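Local structure of FAD-binding oxidoreductase (Gulosibacter chungangensis, 7PBG) at residues E354-P357 against G361-A364; E241-A246 against K333-I338. The protein is an FAD-dependent 4-ethylphenol oxidase that dehydrogenates 4-alkylphenols, with its flavin attached covalently to the chain. All coordinates share one frame; numbering follows the deposited sequence.

Contact 1. Residues E354-P357 against G361-A364; sequences ETLP and GDRA
L356 spreads its two methyl groups over the start of helix 363-375. L356 CD2 lies 4.1 Å from A364 CB, an apolar touch on a small buried residue, and 3.8 Å from the carbonyl A364 O. On the other branch, L356 CD1 packs 3.8 Å from D362 OD2, the side chains crossing at a slant. With CG opposite its own backbone N (chi1 -175°), the leucine fork is held out toward the helix. A bridging water ties the polar side together, donating to P357 O at 2.6 Å and to D362 OD2 at 2.9 Å. D362 is the N-cap of the helix, and its two carboxylate oxygens divide the work: OD1 caps a backbone N just beyond A364, while OD2 takes the water. This is the loop that carries the chain from edge strand 349-352 into helix 363-375 of the FAD-linked oxidase C-terminal domain. Farther out, Y248 of strand 241-249 packs against both L356 and A364, and L368 of the helix also touches L356. S365 OG hydrogen-bonds to D362 O, and T355 OG1 bonds back to E351 OE1 and T352 N, fixing the start of the loop to the strand.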
loop_
_atom_site.group_PDB
_atom_site.type_symbol
_atom_site.label_atom_id
_atom_site.label_comp_id
_atom_site.label_asym_id
_atom_site.label_seq_id
_atom_site.Cartn_x
_atom_site.Cartn_y
_atom_site.Cartn_z
ATOM N N GLU A 354 26.225 19.514 11.541
ATOM C CA GLU A 354 27.635 19.638 11.981
ATOM C C GLU A 354 28.131 21.083 11.843
ATOM O O GLU A 354 28.876 21.496 12.697
ATOM C CB GLU A 354 28.566 18.676 11.245
ATOM C CG GLU A 354 28.278 17.244 11.539
ATOM C CD GLU A 354 29.027 16.231 10.680
ATOM O OE1 GLU A 354 29.457 16.567 9.572
ATOM O OE2 GLU A 354 29.061 15.084 11.077
ATOM N N THR A 355 27.816 21.804 10.767
ATOM C CA THR A 355 28.269 23.205 10.569
ATOM C C THR A 355 27.393 24.184 11.358
ATOM O O THR A 355 27.865 25.268 11.670
ATOM C CB THR A 355 28.342 23.569 9.090
ATOM O OG1 THR A 355 27.004 23.673 8.585
ATOM C CG2 THR A 355 29.155 22.580 8.289
ATOM N N LEU A 356 26.179 23.794 11.701
ATOM C CA LEU A 356 25.258 24.616 12.495
ATOM C C LEU A 356 24.770 23.722 13.625
ATOM O O LEU A 356 23.597 23.340 13.694
ATOM C CB LEU A 356 24.097 25.075 11.620
ATOM C CG LEU A 356 23.142 26.042 12.298
ATOM C CD1 LEU A 356 23.780 27.414 12.429
ATOM C CD2 LEU A 356 21.856 26.112 11.513
ATOM N N PRO A 357 25.665 23.374 14.573
ATOM C CA PRO A 357 25.279 22.517 15.691
ATOM C C PRO A 357 24.393 23.300 16.663
ATOM O O PRO A 357 24.405 24.533 16.659
ATOM C CB PRO A 357 26.625 22.144 16.339
ATOM C CG PRO A 357 27.429 23.377 16.073
ATOM C CD PRO A 357 27.044 23.844 14.682
ATOM N N GLY A 361 20.715 30.178 22.322
ATOM C CA GLY A 361 20.496 31.486 21.702
ATOM C C GLY A 361 20.467 31.412 20.174
ATOM O O GLY A 361 20.111 32.387 19.592
ATOM N N ASP A 362 20.897 30.302 19.553
ATOM C CA ASP A 362 21.089 30.249 18.066
ATOM C C ASP A 362 19.816 29.620 17.513
ATOM O O ASP A 362 19.717 28.367 17.463
ATOM C CB ASP A 362 22.381 29.520 17.698
ATOM C CG ASP A 362 22.633 29.395 16.216
ATOM O OD1 ASP A 362 21.665 29.489 15.459
ATOM O OD2 ASP A 362 23.811 29.168 15.831
ATOM N N ARG A 363 18.816 30.446 17.240
ATOM C CA ARG A 363 17.475 29.915 16.937
ATOM C C ARG A 363 17.504 29.145 15.612
ATOM O O ARG A 363 16.758 28.129 15.500
ATOM C CB ARG A 363 16.408 31.002 16.960
ATOM C CG ARG A 363 16.128 31.495 18.369
ATOM C CD ARG A 363 15.325 32.770 18.360
ATOM N NE ARG A 363 16.039 33.945 17.819
ATOM C CZ ARG A 363 15.504 35.160 17.720
ATOM N NH1 ARG A 363 14.241 35.366 18.073
ATOM N NH2 ARG A 363 16.213 36.145 17.227
ATOM N N ALA A 364 18.333 29.536 14.646
ATOM C CA ALA A 364 18.458 28.740 13.397
ATOM C C ALA A 364 18.915 27.323 13.787
ATOM O O ALA A 364 18.447 26.305 13.215
ATOM C CB ALA A 364 19.445 29.359 12.424
HETATM O O HOH W 1 25.366 26.731 15.624
#

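Contact 2. Residues E241-A246 against K333-I338; sequences EMLSFA and KYIEMI
The end of I335 fits between L243 and F245, two residues apart on strand 241-246 and both directed at the helix. I335 CD1 projects into the hollow between them, 3.8 Å from F245 CD2 and 4.2 Å from L243 CD2; the approach to the ring is oblique. Lower on the same side chain, I335 CG1 meets L243 CD2 at 4.0 Å, the leucine and isoleucine crossing nearly at right angles. One turn on, I338 occupies the other end of the ring: I338 CG2 lies over one face, 4.0 Å from F245 CZ, and I338 CD1 sits 3.9 Å from F245 CE2. F245 holds its ring between backbone N and carbonyl carbon (chi1 56°), which sets the ring's outer end against I338. Cutting F245 back to an alanine is likely to open a gap between sheet and helix, leaving I335 CD1 and I338 without the ring they rest on. Helix and strand segments run almost parallel, 12° apart, with axes 10.6 Å from each other. Strand 241-249 lies between 318-326 and 349-352 in an antiparallel sheet; helix 328-342 connects those two flanking, mutually parallel strands in a beta-alpha-beta crossover, with F350 and C324 packing against I338.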
loop_
_atom_site.group_PDB
_atom_site.type_symbol
_atom_site.label_atom_id
_atom_site.label_comp_id
_atom_site.label_asym_id
_atom_site.label_seq_id
_atom_site.Cartn_x
_atom_site.Cartn_y
_atom_site.Cartn_z
ATOM N N GLU A 241 25.059 6.066 9.978
ATOM C CA GLU A 241 25.128 7.512 10.259
ATOM C C GLU A 241 23.936 8.219 9.650
ATOM O O GLU A 241 23.358 7.668 8.706
ATOM C CB GLU A 241 26.424 8.066 9.661
ATOM C CG GLU A 241 26.899 9.316 10.303
ATOM C CD GLU A 241 28.402 9.568 10.208
ATOM O OE1 GLU A 241 29.196 8.659 9.909
ATOM O OE2 GLU A 241 28.750 10.673 10.470
ATOM N N MET A 242 23.624 9.402 10.165
ATOM C CA MET A 242 22.587 10.277 9.610
ATOM C C MET A 242 23.087 11.713 9.738
ATOM O O MET A 242 23.689 12.063 10.781
ATOM C CB MET A 242 21.276 10.085 10.361
ATOM C CG MET A 242 20.773 8.705 10.237
ATOM S SD MET A 242 19.182 8.359 11.012
ATOM C CE MET A 242 19.757 8.007 12.670
ATOM N N LEU A 243 22.868 12.511 8.721
ATOM C CA LEU A 243 23.310 13.924 8.684
ATOM C C LEU A 243 22.228 14.783 8.060
ATOM O O LEU A 243 21.755 14.427 6.920
ATOM C CB LEU A 243 24.614 14.011 7.907
ATOM C CG LEU A 243 25.237 15.393 7.821
ATOM C CD1 LEU A 243 25.795 15.823 9.160
ATOM C CD2 LEU A 243 26.346 15.389 6.785
ATOM N N SER A 244 21.806 15.791 8.793
ATOM C CA SER A 244 20.718 16.695 8.376
ATOM C C SER A 244 21.258 17.995 7.824
ATOM O O SER A 244 22.414 18.390 8.071
ATOM C CB SER A 244 19.754 16.967 9.479
ATOM O OG SER A 244 19.121 15.801 9.877
ATOM N N PHE A 245 20.416 18.670 7.062
ATOM C CA PHE A 245 20.784 19.936 6.442
ATOM C C PHE A 245 19.599 20.892 6.432
ATOM O O PHE A 245 18.408 20.488 6.474
ATOM C CB PHE A 245 21.320 19.671 5.055
ATOM C CG PHE A 245 20.393 18.918 4.151
ATOM C CD1 PHE A 245 19.440 19.567 3.387
ATOM C CD2 PHE A 245 20.512 17.551 4.026
ATOM C CE1 PHE A 245 18.642 18.831 2.527
ATOM C CE2 PHE A 245 19.705 16.820 3.171
ATOM C CZ PHE A 245 18.775 17.476 2.412
ATOM N N ALA A 246 19.964 22.161 6.363
ATOM C CA ALA A 246 19.033 23.290 6.200
ATOM C C ALA A 246 19.530 24.061 4.998
ATOM O O ALA A 246 20.771 24.274 4.864
ATOM C CB ALA A 246 18.982 24.154 7.431
ATOM N N LYS A 333 28.583 11.772 -0.562
ATOM C CA LYS A 333 28.219 11.875 -2.002
ATOM C C LYS A 333 26.858 12.540 -2.132
ATOM O O LYS A 333 26.698 13.403 -2.985
ATOM C CB LYS A 333 28.185 10.496 -2.636
ATOM C CG LYS A 333 29.558 9.879 -2.829
ATOM C CD LYS A 333 30.232 10.407 -4.066
ATOM C CE LYS A 333 31.387 9.535 -4.493
ATOM N NZ LYS A 333 32.226 10.282 -5.449
ATOM N N TYR A 334 25.877 12.117 -1.358
ATOM C CA TYR A 334 24.534 12.708 -1.525
ATOM C C TYR A 334 24.536 14.183 -1.122
ATOM O O TYR A 334 23.936 15.006 -1.812
ATOM C CB TYR A 334 23.488 11.877 -0.777
ATOM C CG TYR A 334 23.208 10.501 -1.320
ATOM C CD1 TYR A 334 23.690 10.054 -2.547
ATOM C CD2 TYR A 334 22.380 9.634 -0.614
ATOM C CE1 TYR A 334 23.416 8.775 -3.008
ATOM C CE2 TYR A 334 22.100 8.356 -1.064
ATOM C CZ TYR A 334 22.595 7.933 -2.286
ATOM O OH TYR A 334 22.311 6.690 -2.784
ATOM N N ILE A 335 25.148 14.514 0.011
ATOM C CA ILE A 335 25.202 15.916 0.487
ATOM C C ILE A 335 25.859 16.780 -0.589
ATOM O O ILE A 335 25.334 17.816 -0.902
ATOM C CB ILE A 335 25.941 15.982 1.833
ATOM C CG1 ILE A 335 25.137 15.294 2.934
ATOM C CG2 ILE A 335 26.365 17.413 2.140
ATOM C CD1 ILE A 335 23.956 16.085 3.430
ATOM N N GLU A 336 26.937 16.318 -1.222
ATOM C CA GLU A 336 27.599 17.098 -2.288
ATOM C C GLU A 336 26.616 17.311 -3.449
ATOM O O GLU A 336 26.487 18.471 -3.894
ATOM C CB GLU A 336 28.908 16.378 -2.658
ATOM C CG GLU A 336 29.603 16.925 -3.871
ATOM C CD GLU A 336 30.843 16.143 -4.320
ATOM O OE1 GLU A 336 30.796 14.868 -4.416
ATOM O OE2 GLU A 336 31.854 16.804 -4.595
ATOM N N MET A 337 25.836 16.293 -3.833
ATOM C CA MET A 337 24.843 16.444 -4.940
ATOM C C MET A 337 23.763 17.472 -4.564
ATOM O O MET A 337 23.394 18.317 -5.379
ATOM C CB MET A 337 24.127 15.126 -5.239
ATOM C CG MET A 337 25.063 14.076 -5.817
ATOM S SD MET A 337 24.161 12.506 -5.914
ATOM C CE MET A 337 25.507 11.379 -6.236
ATOM N N ILE A 338 23.258 17.381 -3.357
ATOM C CA ILE A 338 22.152 18.250 -2.882
ATOM C C ILE A 338 22.696 19.680 -2.809
ATOM O O ILE A 338 22.040 20.594 -3.307
ATOM C CB ILE A 338 21.658 17.713 -1.525
ATOM C CG1 ILE A 338 20.931 16.370 -1.688
ATOM C CG2 ILE A 338 20.802 18.760 -0.816
ATOM C CD1 ILE A 338 20.750 15.642 -0.360
#

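Contacts 1 and 2 have centres 16 Å apart and touch directly, E354 CD lying 3.6 Å from L243 CD1. R328 joins them, with salt bridges to E354 of contact 1 and E241 of contact 2. Strand 349-352 links them along the chain, leading from the helix of contact 2 to the loop of contact 1. S244, which points away from the helix of contact 2, hydrogen-bonds to H372 on helix 363-375, whose first two residues belong to contact 1. Contact 1 is remote from the FAD site, whereas the side chain of F245 is about 11 Å from that of FAD-binding Y169. H395, covalently bound to FAD, lies on strand 393-402 of the antiparallel sheet that also holds strand 241-249.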